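Local coordinates for protein putative L-alanine-DL-glutamate epimerase (Burkholderia xenovorans, PDB 3GO2) that binds magnesium and probably acts as a racemase or epimerase of the mandelate racemase/muconate lactonizing enzyme type, at residues V32-F37 with P379-I384; E39-P44 with P179-P184; E64-F69 with S301-A306; A70-L75 with E86-I91. All coordinates share one frame; numbering follows the deposited sequence.

Interaction 1 of 4, residues V32-F37 with P379-I384; sequences VGWSEF and PVEEAI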
loop_
_atom_site.group_PDB
_atom_site.type_symbol
_atom_site.label_atom_id
_atom_site.label_comp_id
_atom_site.label_asym_id
_atom_site.label_seq_id
_atom_site.Cartn_x
_atom_site.Cartn_y
_atom_site.Cartn_z
ATOM N N VAL A 32 -42.641 -28.470 11.322
ATOM C CA VAL A 32 -41.766 -28.835 10.222
ATOM C C VAL A 32 -41.194 -27.574 9.588
ATOM O O VAL A 32 -41.949 -26.709 9.146
ATOM C CB VAL A 32 -42.483 -29.656 9.156
ATOM C CG1 VAL A 32 -41.576 -29.946 7.979
ATOM C CG2 VAL A 32 -43.033 -30.958 9.779
ATOM N N GLY A 33 -39.866 -27.480 9.589
ATOM C CA GLY A 33 -39.146 -26.419 8.894
ATOM C C GLY A 33 -38.582 -26.970 7.586
ATOM O O GLY A 33 -38.080 -28.101 7.534
ATOM N N TRP A 34 -38.659 -26.141 6.544
ATOM C CA TRP A 34 -38.219 -26.494 5.207
ATOM C C TRP A 34 -37.218 -25.503 4.652
ATOM O O TRP A 34 -37.291 -24.289 4.928
ATOM C CB TRP A 34 -39.403 -26.440 4.244
ATOM C CG TRP A 34 -40.450 -27.506 4.397
ATOM C CD1 TRP A 34 -41.662 -27.391 5.035
ATOM C CD2 TRP A 34 -40.410 -28.820 3.850
ATOM N NE1 TRP A 34 -42.368 -28.558 4.919
ATOM C CE2 TRP A 34 -41.616 -29.454 4.201
ATOM C CE3 TRP A 34 -39.463 -29.532 3.113
ATOM C CZ2 TRP A 34 -41.898 -30.754 3.826
ATOM C CZ3 TRP A 34 -39.750 -30.830 2.741
ATOM C CH2 TRP A 34 -40.963 -31.419 3.096
ATOM N N SER A 35 -36.284 -26.027 3.873
ATOM C CA SER A 35 -35.509 -25.185 2.955
ATOM C C SER A 35 -35.412 -25.855 1.605
ATOM O O SER A 35 -35.775 -27.025 1.437
ATOM C CB SER A 35 -34.099 -24.936 3.520
ATOM O OG SER A 35 -33.336 -26.134 3.504
ATOM N N GLU A 36 -34.925 -25.103 0.632
ATOM C CA GLU A 36 -34.658 -25.631 -0.701
ATOM C C GLU A 36 -33.175 -25.403 -0.950
ATOM O O GLU A 36 -32.637 -24.414 -0.491
ATOM C CB GLU A 36 -35.549 -24.988 -1.757
ATOM C CG GLU A 36 -35.283 -25.507 -3.176
ATOM C CD GLU A 36 -36.189 -24.886 -4.228
ATOM O OE1 GLU A 36 -37.178 -24.251 -3.857
ATOM O OE2 GLU A 36 -35.891 -25.054 -5.442
ATOM N N PHE A 37 -32.509 -26.366 -1.573
ATOM C CA PHE A 37 -31.100 -26.234 -1.977
ATOM C C PHE A 37 -30.900 -26.818 -3.384
ATOM O O PHE A 37 -31.824 -27.342 -3.985
ATOM C CB PHE A 37 -30.156 -26.858 -0.936
ATOM C CG PHE A 37 -30.232 -28.358 -0.810
ATOM C CD1 PHE A 37 -29.321 -29.192 -1.475
ATOM C CD2 PHE A 37 -31.191 -28.941 -0.021
ATOM C CE1 PHE A 37 -29.363 -30.578 -1.309
ATOM C CE2 PHE A 37 -31.259 -30.325 0.117
ATOM C CZ PHE A 37 -30.355 -31.143 -0.545
ATOM N N PRO A 379 -43.048 -27.074 0.583
ATOM C CA PRO A 379 -43.105 -28.172 -0.375
ATOM C C PRO A 379 -44.191 -29.156 0.027
ATOM O O PRO A 379 -44.487 -29.308 1.212
ATOM C CB PRO A 379 -41.708 -28.816 -0.279
ATOM C CG PRO A 379 -40.859 -27.746 0.336
ATOM C CD PRO A 379 -41.741 -27.001 1.261
ATOM N N VAL A 380 -44.778 -29.799 -0.972
ATOM C CA VAL A 380 -45.858 -30.773 -0.772
ATOM C C VAL A 380 -45.320 -32.177 -1.037
ATOM O O VAL A 380 -44.950 -32.505 -2.161
ATOM C CB VAL A 380 -47.049 -30.458 -1.675
ATOM C CG1 VAL A 380 -48.195 -31.510 -1.481
ATOM C CG2 VAL A 380 -47.559 -29.007 -1.389
ATOM N N GLU A 381 -45.247 -32.999 0.010
ATOM C CA GLU A 381 -44.594 -34.295 -0.108
ATOM C C GLU A 381 -45.184 -35.225 -1.157
ATOM O O GLU A 381 -44.432 -35.873 -1.880
ATOM C CB GLU A 381 -44.477 -34.966 1.263
ATOM C CG GLU A 381 -43.429 -34.227 2.044
ATOM C CD GLU A 381 -43.552 -34.359 3.509
ATOM O OE1 GLU A 381 -42.723 -35.132 4.037
ATOM O OE2 GLU A 381 -44.421 -33.658 4.121
ATOM N N GLU A 382 -46.506 -35.335 -1.220
ATOM C CA GLU A 382 -47.116 -36.182 -2.246
ATOM C C GLU A 382 -46.741 -35.708 -3.660
ATOM O O GLU A 382 -46.499 -36.525 -4.571
ATOM C CB GLU A 382 -48.637 -36.229 -2.073
ATOM C CG GLU A 382 -49.316 -37.189 -3.047
ATOM C CD GLU A 382 -50.794 -37.350 -2.811
ATOM O OE1 GLU A 382 -51.372 -36.628 -1.965
ATOM O OE2 GLU A 382 -51.366 -38.262 -3.471
ATOM N N ALA A 383 -46.693 -34.389 -3.847
ATOM C CA ALA A 383 -46.396 -33.820 -5.170
ATOM C C ALA A 383 -44.929 -34.049 -5.539
ATOM O O ALA A 383 -44.611 -34.351 -6.688
ATOM C CB ALA A 383 -46.746 -32.354 -5.221
ATOM N N ILE A 384 -44.032 -33.949 -4.561
ATOM C CA ILE A 384 -42.620 -34.280 -4.768
ATOM C C ILE A 384 -42.507 -35.699 -5.300
ATOM O O ILE A 384 -41.757 -35.982 -6.222
ATOM C CB ILE A 384 -41.820 -34.112 -3.465
ATOM C CG1 ILE A 384 -41.629 -32.615 -3.200
ATOM C CG2 ILE A 384 -40.478 -34.849 -3.527
ATOM C CD1 ILE A 384 -41.082 -32.295 -1.839
#

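Interaction 2 of 4, residues E39-P44 with P179-P184; sequences EGFGSP and PGFAVP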
loop_
_atom_site.group_PDB
_atom_site.type_symbol
_atom_site.label_atom_id
_atom_site.label_comp_id
_atom_site.label_asym_id
_atom_site.label_seq_id
_atom_site.Cartn_x
_atom_site.Cartn_y
_atom_site.Cartn_z
ATOM N N GLU A 39 -28.014 -28.748 -6.298
ATOM C CA GLU A 39 -26.750 -29.406 -6.653
ATOM C C GLU A 39 -26.359 -29.166 -8.112
ATOM O O GLU A 39 -25.196 -29.375 -8.490
ATOM C CB GLU A 39 -26.829 -30.899 -6.419
ATOM C CG GLU A 39 -26.905 -31.272 -4.953
ATOM C CD GLU A 39 -26.833 -32.740 -4.694
ATOM O OE1 GLU A 39 -26.787 -33.516 -5.663
ATOM O OE2 GLU A 39 -26.827 -33.119 -3.508
ATOM N N GLY A 40 -27.319 -28.738 -8.923
ATOM C CA GLY A 40 -27.079 -28.490 -10.357
ATOM C C GLY A 40 -26.083 -27.414 -10.748
ATOM O O GLY A 40 -25.384 -27.569 -11.757
ATOM N N PHE A 41 -26.010 -26.337 -9.972
ATOM C CA PHE A 41 -25.114 -25.215 -10.272
ATOM C C PHE A 41 -23.722 -25.504 -9.725
ATOM O O PHE A 41 -23.209 -24.795 -8.859
ATOM C CB PHE A 41 -25.673 -23.912 -9.719
ATOM C CG PHE A 41 -25.079 -22.662 -10.348
ATOM C CD1 PHE A 41 -25.113 -22.478 -11.723
ATOM C CD2 PHE A 41 -24.554 -21.646 -9.557
ATOM C CE1 PHE A 41 -24.583 -21.338 -12.307
ATOM C CE2 PHE A 41 -24.034 -20.491 -10.136
ATOM C CZ PHE A 41 -24.051 -20.349 -11.525
ATOM N N GLY A 42 -23.130 -26.563 -10.248
ATOM C CA GLY A 42 -21.736 -26.893 -9.978
ATOM C C GLY A 42 -21.485 -27.462 -8.601
ATOM O O GLY A 42 -20.344 -27.431 -8.126
ATOM N N SER A 43 -22.521 -28.048 -7.988
ATOM C CA SER A 43 -22.468 -28.372 -6.563
ATOM C C SER A 43 -22.847 -29.823 -6.234
ATOM O O SER A 43 -23.715 -30.068 -5.399
ATOM C CB SER A 43 -23.376 -27.399 -5.789
ATOM O OG SER A 43 -23.015 -26.050 -5.992
ATOM N N PRO A 44 -22.164 -30.812 -6.844
ATOM C CA PRO A 44 -22.392 -32.182 -6.415
ATOM C C PRO A 44 -21.991 -32.400 -4.951
ATOM O O PRO A 44 -20.995 -31.840 -4.506
ATOM C CB PRO A 44 -21.453 -32.995 -7.320
ATOM C CG PRO A 44 -20.356 -32.031 -7.697
ATOM C CD PRO A 44 -21.020 -30.689 -7.775
ATOM N N PRO A 179 -18.481 -21.022 -22.115
ATOM C CA PRO A 179 -17.204 -21.738 -21.991
ATOM C C PRO A 179 -16.691 -21.850 -20.541
ATOM O O PRO A 179 -15.969 -22.791 -20.202
ATOM C CB PRO A 179 -16.246 -20.898 -22.845
ATOM C CG PRO A 179 -16.786 -19.541 -22.777
ATOM C CD PRO A 179 -18.311 -19.739 -22.800
ATOM N N GLY A 180 -17.021 -20.899 -19.686
ATOM C CA GLY A 180 -16.602 -21.006 -18.291
ATOM C C GLY A 180 -17.151 -22.232 -17.586
ATOM O O GLY A 180 -16.575 -22.689 -16.590
ATOM N N PHE A 181 -18.268 -22.754 -18.106
ATOM C CA PHE A 181 -18.860 -24.003 -17.619
ATOM C C PHE A 181 -18.737 -25.147 -18.637
ATOM O O PHE A 181 -19.487 -26.153 -18.549
ATOM C CB PHE A 181 -20.332 -23.790 -17.236
ATOM C CG PHE A 181 -20.579 -22.722 -16.202
ATOM C CD1 PHE A 181 -19.709 -22.496 -15.141
ATOM C CD2 PHE A 181 -21.762 -21.992 -16.226
ATOM C CE1 PHE A 181 -19.974 -21.531 -14.185
ATOM C CE2 PHE A 181 -22.025 -21.035 -15.263
ATOM C CZ PHE A 181 -21.141 -20.814 -14.244
ATOM N N ALA A 182 -17.755 -25.001 -19.546
ATOM C CA ALA A 182 -17.350 -26.008 -20.539
ATOM C C ALA A 182 -18.434 -26.325 -21.560
ATOM O O ALA A 182 -18.495 -27.447 -22.082
ATOM C CB ALA A 182 -16.840 -27.279 -19.854
ATOM N N VAL A 183 -19.275 -25.335 -21.855
ATOM C CA VAL A 183 -20.197 -25.422 -22.979
ATOM C C VAL A 183 -20.027 -24.171 -23.843
ATOM O O VAL A 183 -20.669 -23.156 -23.601
ATOM C CB VAL A 183 -21.652 -25.599 -22.528
ATOM C CG1 VAL A 183 -22.541 -25.752 -23.756
ATOM C CG2 VAL A 183 -21.786 -26.819 -21.621
ATOM N N PRO A 184 -19.135 -24.231 -24.835
ATOM C CA PRO A 184 -18.291 -25.381 -25.249
ATOM C C PRO A 184 -17.009 -25.493 -24.419
ATOM O O PRO A 184 -16.685 -24.575 -23.673
ATOM C CB PRO A 184 -17.926 -25.001 -26.665
ATOM C CG PRO A 184 -17.750 -23.551 -26.595
ATOM C CD PRO A 184 -18.803 -23.042 -25.634
#

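Interaction 3 of 4, residues E64-F69 with S301-A306; sequences EHERFF and SMKIAA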
loop_
_atom_site.group_PDB
_atom_site.type_symbol
_atom_site.label_atom_id
_atom_site.label_comp_id
_atom_site.label_asym_id
_atom_site.label_seq_id
_atom_site.Cartn_x
_atom_site.Cartn_y
_atom_site.Cartn_z
ATOM N N GLU A 64 -31.686 -22.882 18.587
ATOM C CA GLU A 64 -30.279 -22.499 18.691
ATOM C C GLU A 64 -29.566 -22.647 17.339
ATOM O O GLU A 64 -28.647 -23.458 17.160
ATOM C CB GLU A 64 -29.601 -23.322 19.801
ATOM C CG GLU A 64 -30.143 -22.952 21.183
ATOM C CD GLU A 64 -29.628 -23.760 22.349
ATOM O OE1 GLU A 64 -28.700 -24.557 22.187
ATOM O OE2 GLU A 64 -30.203 -23.579 23.447
ATOM N N HIS A 65 -29.985 -21.850 16.373
ATOM C CA HIS A 65 -29.431 -22.012 15.031
ATOM C C HIS A 65 -27.993 -21.535 14.929
ATOM O O HIS A 65 -27.183 -22.176 14.240
ATOM C CB HIS A 65 -30.341 -21.441 13.925
ATOM C CG HIS A 65 -30.682 -19.978 14.057
ATOM N ND1 HIS A 65 -29.880 -18.982 13.552
ATOM C CD2 HIS A 65 -31.754 -19.358 14.612
ATOM C CE1 HIS A 65 -30.452 -17.809 13.775
ATOM N NE2 HIS A 65 -31.597 -18.003 14.410
ATOM N N GLU A 66 -27.630 -20.460 15.618
ATOM C CA GLU A 66 -26.240 -20.018 15.538
ATOM C C GLU A 66 -25.304 -20.976 16.287
ATOM O O GLU A 66 -24.135 -21.126 15.916
ATOM C CB GLU A 66 -26.116 -18.584 16.021
ATOM C CG GLU A 66 -24.795 -18.014 15.790
ATOM C CD GLU A 66 -24.498 -17.576 14.358
ATOM O OE1 GLU A 66 -25.120 -17.960 13.321
ATOM O OE2 GLU A 66 -23.511 -16.838 14.287
ATOM N N ARG A 67 -25.818 -21.660 17.307
ATOM C CA ARG A 67 -25.044 -22.748 17.928
ATOM C C ARG A 67 -24.744 -23.845 16.901
ATOM O O ARG A 67 -23.596 -24.326 16.787
ATOM C CB ARG A 67 -25.797 -23.358 19.116
ATOM C CG ARG A 67 -25.009 -24.415 19.890
ATOM C CD ARG A 67 -25.958 -25.476 20.472
ATOM N NE ARG A 67 -26.630 -26.231 19.415
ATOM C CZ ARG A 67 -26.064 -27.151 18.640
ATOM N NH1 ARG A 67 -24.789 -27.519 18.810
ATOM N NH2 ARG A 67 -26.773 -27.735 17.689
ATOM N N PHE A 68 -25.770 -24.285 16.180
ATOM C CA PHE A 68 -25.569 -25.301 15.124
ATOM C C PHE A 68 -24.527 -24.802 14.102
ATOM O O PHE A 68 -23.632 -25.540 13.697
ATOM C CB PHE A 68 -26.866 -25.682 14.402
ATOM C CG PHE A 68 -26.622 -26.339 13.055
ATOM C CD1 PHE A 68 -26.208 -27.643 12.982
ATOM C CD2 PHE A 68 -26.689 -25.596 11.895
ATOM C CE1 PHE A 68 -25.923 -28.244 11.758
ATOM C CE2 PHE A 68 -26.403 -26.184 10.646
ATOM C CZ PHE A 68 -26.014 -27.512 10.595
ATOM N N PHE A 69 -24.675 -23.562 13.666
ATOM C CA PHE A 69 -23.753 -23.035 12.676
ATOM C C PHE A 69 -22.321 -23.068 13.208
ATOM O O PHE A 69 -21.387 -23.501 12.516
ATOM C CB PHE A 69 -24.131 -21.611 12.251
ATOM C CG PHE A 69 -23.184 -21.061 11.233
ATOM C CD1 PHE A 69 -23.328 -21.372 9.889
ATOM C CD2 PHE A 69 -22.125 -20.281 11.624
ATOM C CE1 PHE A 69 -22.408 -20.894 8.965
ATOM C CE2 PHE A 69 -21.192 -19.843 10.709
ATOM C CZ PHE A 69 -21.350 -20.135 9.379
ATOM N N SER A 301 -26.288 -14.600 5.680
ATOM C CA SER A 301 -26.444 -13.594 4.641
ATOM C C SER A 301 -26.751 -12.225 5.224
ATOM O O SER A 301 -26.366 -11.220 4.630
ATOM C CB SER A 301 -27.528 -14.006 3.641
ATOM O OG SER A 301 -27.160 -15.232 3.060
ATOM N N MET A 302 -27.445 -12.168 6.369
ATOM C CA MET A 302 -27.667 -10.880 7.038
ATOM C C MET A 302 -26.326 -10.244 7.473
ATOM O O MET A 302 -26.122 -9.018 7.362
ATOM C CB MET A 302 -28.625 -11.030 8.245
ATOM C CG MET A 302 -30.037 -11.477 7.892
ATOM S SD MET A 302 -30.958 -10.551 6.621
ATOM C CE MET A 302 -31.136 -9.000 7.558
ATOM N N LYS A 303 -25.391 -11.083 7.934
ATOM C CA LYS A 303 -24.064 -10.635 8.299
ATOM C C LYS A 303 -23.331 -10.002 7.089
ATOM O O LYS A 303 -22.757 -8.898 7.179
ATOM C CB LYS A 303 -23.241 -11.805 8.866
ATOM C CG LYS A 303 -23.799 -12.455 10.134
ATOM C CD LYS A 303 -22.947 -13.651 10.551
ATOM C CE LYS A 303 -23.554 -14.364 11.738
ATOM N NZ LYS A 303 -22.746 -15.613 12.083
ATOM N N ILE A 304 -23.372 -10.706 5.958
ATOM C CA ILE A 304 -22.780 -10.241 4.717
ATOM C C ILE A 304 -23.445 -8.926 4.267
ATOM O O ILE A 304 -22.769 -7.974 3.862
ATOM C CB ILE A 304 -22.901 -11.291 3.619
ATOM C CG1 ILE A 304 -22.183 -12.576 4.005
ATOM C CG2 ILE A 304 -22.384 -10.748 2.293
ATOM C CD1 ILE A 304 -22.617 -13.764 3.103
ATOM N N ALA A 305 -24.768 -8.858 4.357
ATOM C CA ALA A 305 -25.459 -7.622 4.007
ATOM C C ALA A 305 -25.015 -6.424 4.856
ATOM O O ALA A 305 -24.819 -5.316 4.342
ATOM C CB ALA A 305 -26.973 -7.813 4.110
ATOM N N ALA A 306 -24.881 -6.625 6.167
ATOM C CA ALA A 306 -24.392 -5.579 7.060
ATOM C C ALA A 306 -22.990 -5.121 6.707
ATOM O O ALA A 306 -22.676 -3.922 6.807
ATOM C CB ALA A 306 -24.431 -6.049 8.535
#

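Interaction 4 of 4, residues A70-L75 with E86-I91; sequences AEAYCL and EGIGAI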
loop_
_atom_site.group_PDB
_atom_site.type_symbol
_atom_site.label_atom_id
_atom_site.label_comp_id
_atom_site.label_asym_id
_atom_site.label_seq_id
_atom_site.Cartn_x
_atom_site.Cartn_y
_atom_site.Cartn_z
ATOM N N ALA A 70 -22.135 -22.599 14.448
ATOM C CA ALA A 70 -20.819 -22.518 15.039
ATOM C C ALA A 70 -20.214 -23.904 15.159
ATOM O O ALA A 70 -19.069 -24.105 14.799
ATOM C CB ALA A 70 -20.864 -21.826 16.434
ATOM N N GLU A 71 -21.019 -24.882 15.561
ATOM C CA GLU A 71 -20.508 -26.253 15.713
ATOM C C GLU A 71 -20.170 -26.863 14.358
ATOM O O GLU A 71 -19.134 -27.523 14.185
ATOM C CB GLU A 71 -21.542 -27.112 16.426
ATOM C CG GLU A 71 -21.047 -28.546 16.671
ATOM C CD GLU A 71 -22.063 -29.415 17.407
ATOM O OE1 GLU A 71 -23.267 -29.254 17.209
ATOM O OE2 GLU A 71 -21.633 -30.289 18.166
ATOM N N ALA A 72 -21.056 -26.658 13.394
ATOM C CA ALA A 72 -20.859 -27.173 12.049
ATOM C C ALA A 72 -19.606 -26.603 11.393
ATOM O O ALA A 72 -18.894 -27.324 10.730
ATOM C CB ALA A 72 -22.096 -26.925 11.169
ATOM N N TYR A 73 -19.367 -25.315 11.587
ATOM C CA TYR A 73 -18.184 -24.666 11.048
ATOM C C TYR A 73 -16.940 -25.305 11.655
ATOM O O TYR A 73 -15.983 -25.607 10.930
ATOM C CB TYR A 73 -18.245 -23.181 11.365
ATOM C CG TYR A 73 -17.061 -22.425 10.790
ATOM C CD1 TYR A 73 -16.802 -22.429 9.430
ATOM C CD2 TYR A 73 -16.209 -21.717 11.612
ATOM C CE1 TYR A 73 -15.706 -21.721 8.894
ATOM C CE2 TYR A 73 -15.103 -21.031 11.086
ATOM C CZ TYR A 73 -14.871 -21.033 9.738
ATOM O OH TYR A 73 -13.804 -20.330 9.246
ATOM N N CYS A 74 -16.972 -25.557 12.968
ATOM C CA CYS A 74 -15.871 -26.237 13.644
ATOM C C CYS A 74 -15.621 -27.617 13.028
ATOM O O CYS A 74 -14.478 -27.963 12.708
ATOM C CB CYS A 74 -16.136 -26.391 15.137
ATOM S SG CYS A 74 -16.055 -24.879 16.113
ATOM N N LEU A 75 -16.695 -28.393 12.857
ATOM C CA LEU A 75 -16.579 -29.776 12.426
ATOM C C LEU A 75 -16.081 -29.913 11.002
ATOM O O LEU A 75 -15.499 -30.944 10.656
ATOM C CB LEU A 75 -17.928 -30.488 12.541
ATOM C CG LEU A 75 -18.479 -30.636 13.949
ATOM C CD1 LEU A 75 -19.899 -31.267 13.883
ATOM C CD2 LEU A 75 -17.511 -31.436 14.843
ATOM N N GLU A 86 -22.687 -24.972 1.562
ATOM C CA GLU A 86 -24.058 -25.064 1.036
ATOM C C GLU A 86 -24.909 -25.997 1.896
ATOM O O GLU A 86 -26.079 -25.721 2.151
ATOM C CB GLU A 86 -24.098 -25.567 -0.400
ATOM C CG GLU A 86 -23.532 -24.616 -1.413
ATOM C CD GLU A 86 -23.642 -25.137 -2.801
ATOM O OE1 GLU A 86 -24.754 -25.578 -3.204
ATOM O OE2 GLU A 86 -22.605 -25.132 -3.540
ATOM N N GLY A 87 -24.331 -27.085 2.392
ATOM C CA GLY A 87 -25.108 -27.983 3.241
ATOM C C GLY A 87 -25.480 -27.312 4.544
ATOM O O GLY A 87 -26.612 -27.435 5.031
ATOM N N ILE A 88 -24.517 -26.590 5.120
ATOM C CA ILE A 88 -24.739 -25.867 6.360
ATOM C C ILE A 88 -25.844 -24.800 6.167
ATOM O O ILE A 88 -26.740 -24.662 7.005
ATOM C CB ILE A 88 -23.417 -25.229 6.835
ATOM C CG1 ILE A 88 -22.454 -26.335 7.275
ATOM C CG2 ILE A 88 -23.680 -24.239 7.974
ATOM C CD1 ILE A 88 -21.051 -25.816 7.620
ATOM N N GLY A 89 -25.780 -24.087 5.041
ATOM C CA GLY A 89 -26.770 -23.042 4.715
ATOM C C GLY A 89 -28.167 -23.588 4.576
ATOM O O GLY A 89 -29.148 -22.985 5.017
ATOM N N ALA A 90 -28.276 -24.744 3.932
ATOM C CA ALA A 90 -29.581 -25.389 3.746
ATOM C C ALA A 90 -30.203 -25.792 5.085
ATOM O O ALA A 90 -31.438 -25.644 5.327
ATOM C CB ALA A 90 -29.428 -26.608 2.842
ATOM N N ILE A 91 -29.366 -26.320 5.974
ATOM C CA ILE A 91 -29.856 -26.673 7.305
ATOM C C ILE A 91 -30.255 -25.417 8.081
ATOM O O ILE A 91 -31.286 -25.402 8.732
ATOM C CB ILE A 91 -28.861 -27.525 8.072
ATOM C CG1 ILE A 91 -28.683 -28.866 7.353
ATOM C CG2 ILE A 91 -29.312 -27.703 9.542
ATOM C CD1 ILE A 91 -27.570 -29.771 7.990
#

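Interaction 1 of 4, residues V32-F37 with P379-I384
Pro379 tilts its CD-CG edge onto one face of the Trp34 indole, and this CH-pi contact is the tight heart of the meeting. CD of Pro379 sits 3.5 Å from the centroid of the five-membered ring of Trp34, 17° off the ring normal, while CG of Pro379 lies above the CD2-CE3 rim, 3.6 Å from Trp34 CE3. CG of Trp34 stands beside its own backbone N (chi1 -70°), which swings the indole off the strand and under the proline. Val32, two residues back on the same strand, lays CG1 on the opposite face, 3.4 Å above the plane, so the indole is sandwiched between an aliphatic branch and a proline ring. The backbone N of Trp34 donates to Asp97 OD2 of helix 82-103. The partly exposed side is looser. Glu381 comes to the rim of the six-membered ring, where its CD lies in the indole plane and its carboxylate is turned 83° against it. OE2 of Glu381 is 3.9 Å from Trp34 CZ2 with no hydrogen bond; the charge is answered by Lys24 of strand 19-27, which pairs with OE1. The contact seats the C-terminal tail, at the start of helix 381-386, across the three-stranded antiparallel sheet, an outermost strand of which carries Trp34; this sheet is part of the N-terminal capping domain characteristic of the enolase superfamily.

Interaction 2 of 4, residues E39-P44 with P179-P184
Phe41 and Phe181 meet ring to ring between two loops: one from the N-terminal capping domain, after strand 32-37, and one from the enolase-type barrel domain, after strand 175-176. In this superfamily the capping domain closes over the mouth of the barrel, and the aromatic pair lies at that junction. The planes stand 82° apart with centroids separated by 5.7 Å, an oblique meeting. In Phe41, CG points away from the backbone N (chi1 -161°), carrying the ring out of the loop toward Phe181. The backbone contributes as well, since Phe41 is the centre of an inverse gamma turn, its Gly42 N to Gly40 O bond weak, and Gly42 follows with positive phi. Phe181 differs: its CG lies beside the backbone N, opposite the carbonyl carbon (chi1 -57°), and its CB already points toward the capping loop. Just behind it, Ala182 N bonds to Pro179 O, closing the turn from which the ring projects. The Phe41 side chain packs on the magnesium ligand Glu269, its nearest atom about 6 Å from a bound magnesium ion, and meets Phe320 edge-to-face. The Phe181 side chain comes within about 4 Å of that of Arg178, which binds fumarate and 2-oxoglutarate in other crystals of this protein, though neither is bound to this chain here. Pro78 of a neighbouring subunit packs on Phe41, and Cys74 of that subunit on Phe181. Between the loops, CE1 of Phe41 is 3.9 Å from CE2 of Phe181, and CZ of Phe41 is 4.0 Å from CZ of Phe181.

Interaction 3 of 4, residues E64-F69 with S301-A306
Glu66 and Lys303 reach toward each other from opposite directions and join in a salt bridge, with NZ of Lys303 donating to OE2 of Glu66 at 2.6 Å. The acceptor uses its syn lone pair, on the side of the other carboxylate oxygen. Lys303 spans the gap with a chain extended beyond CG, whereas Glu66 bends at chi2 (77°), turning its carboxylate to meet the ammonium. The bridge ties helix 65-76 of the N-terminal capping domain to helix 298-310 of the enolase-type barrel domain, whose backbones stay well apart: the nearest CA atoms, those of Glu66 and Lys303, are 12.0 Å from each other. Gln300, one turn before the lysine, serves both partners. Its OE1 accepts from Lys303 NZ and its NE2 donates to Glu66 OE1, so each carboxylate oxygen has its own donor and the ammonium has two acceptors. This double grip would restrain rotation of the buried carboxylate. At the helix start, Glu64 occupies the N-cap position; its OE1 lies a long 3.8 Å from Arg67 NE, while its OE2 pairs with Lys114 of a neighbouring subunit, not the one that meets Phe41 and Tyr73. Arg67 NH1 forms a salt bridge with Glu71 OE1, one turn on.

Interaction 4 of 4, residues A70-L75 with E86-I91
Ala72 and Ile88 bring together two consecutive helices of the capping domain's helical bundle, helix 65-76 and the long helix 82-103. Their CA atoms are 7.0 Å apart, a close approach consistent with the small side chain of Ala72. The contact between the helices is apolar. Ile88 sends its CG1 branch to the side of its backbone N (chi1 -69°) and extends it fully (chi2 174°), bringing the terminal methyl up to the alanine, while the CG2 branch, opposite the backbone N, packs on Phe69. Leu53 of helix 46-57 also touches Ile88, which thereby joins three helices. No hydrogen bond crosses between the two segments. Besides the regular backbone bonds of both helices, Ala72 O accepts a hydrogen bond from Thr76 OG1. Subunit packing forms a third group: Tyr73 points its ring away from Ile88 and packs on Tyr249, a magnesium-binding residue, of a neighbouring subunit, and Leu75 packs on Phe181 of that neighbouring subunit. Between the two helices, CD1 of Ile88 settles 3.9 Å from CB of Ala72 and 4.3 Å from N of Tyr73.

Interactions 1, 2 and 3 each join the N-terminal capping domain to sequence of the C-terminal part, whereas interaction 4 lies wholly within the capping domain and connects them. Helix 82-103 is the hub: Ala90 O lies 2.7 Å from Ser35 OG of interaction 1, and Glu86 OE2 lies 2.7 Å from Ser43 OG of interaction 2, both probable hydrogen bonds. Interactions 3 and 4 share helix 65-76, their centres about 10 Å apart, with Phe68 CE2 3.5 Å from Ile91 CG2. A bound magnesium ion lies about 6 Å from the Phe41 side chain and one about 9 Å from that of Tyr73; interactions 1 and 3 are remote from the metal and ligand sites. Interactions 2 and 4 touch the same neighbouring subunit.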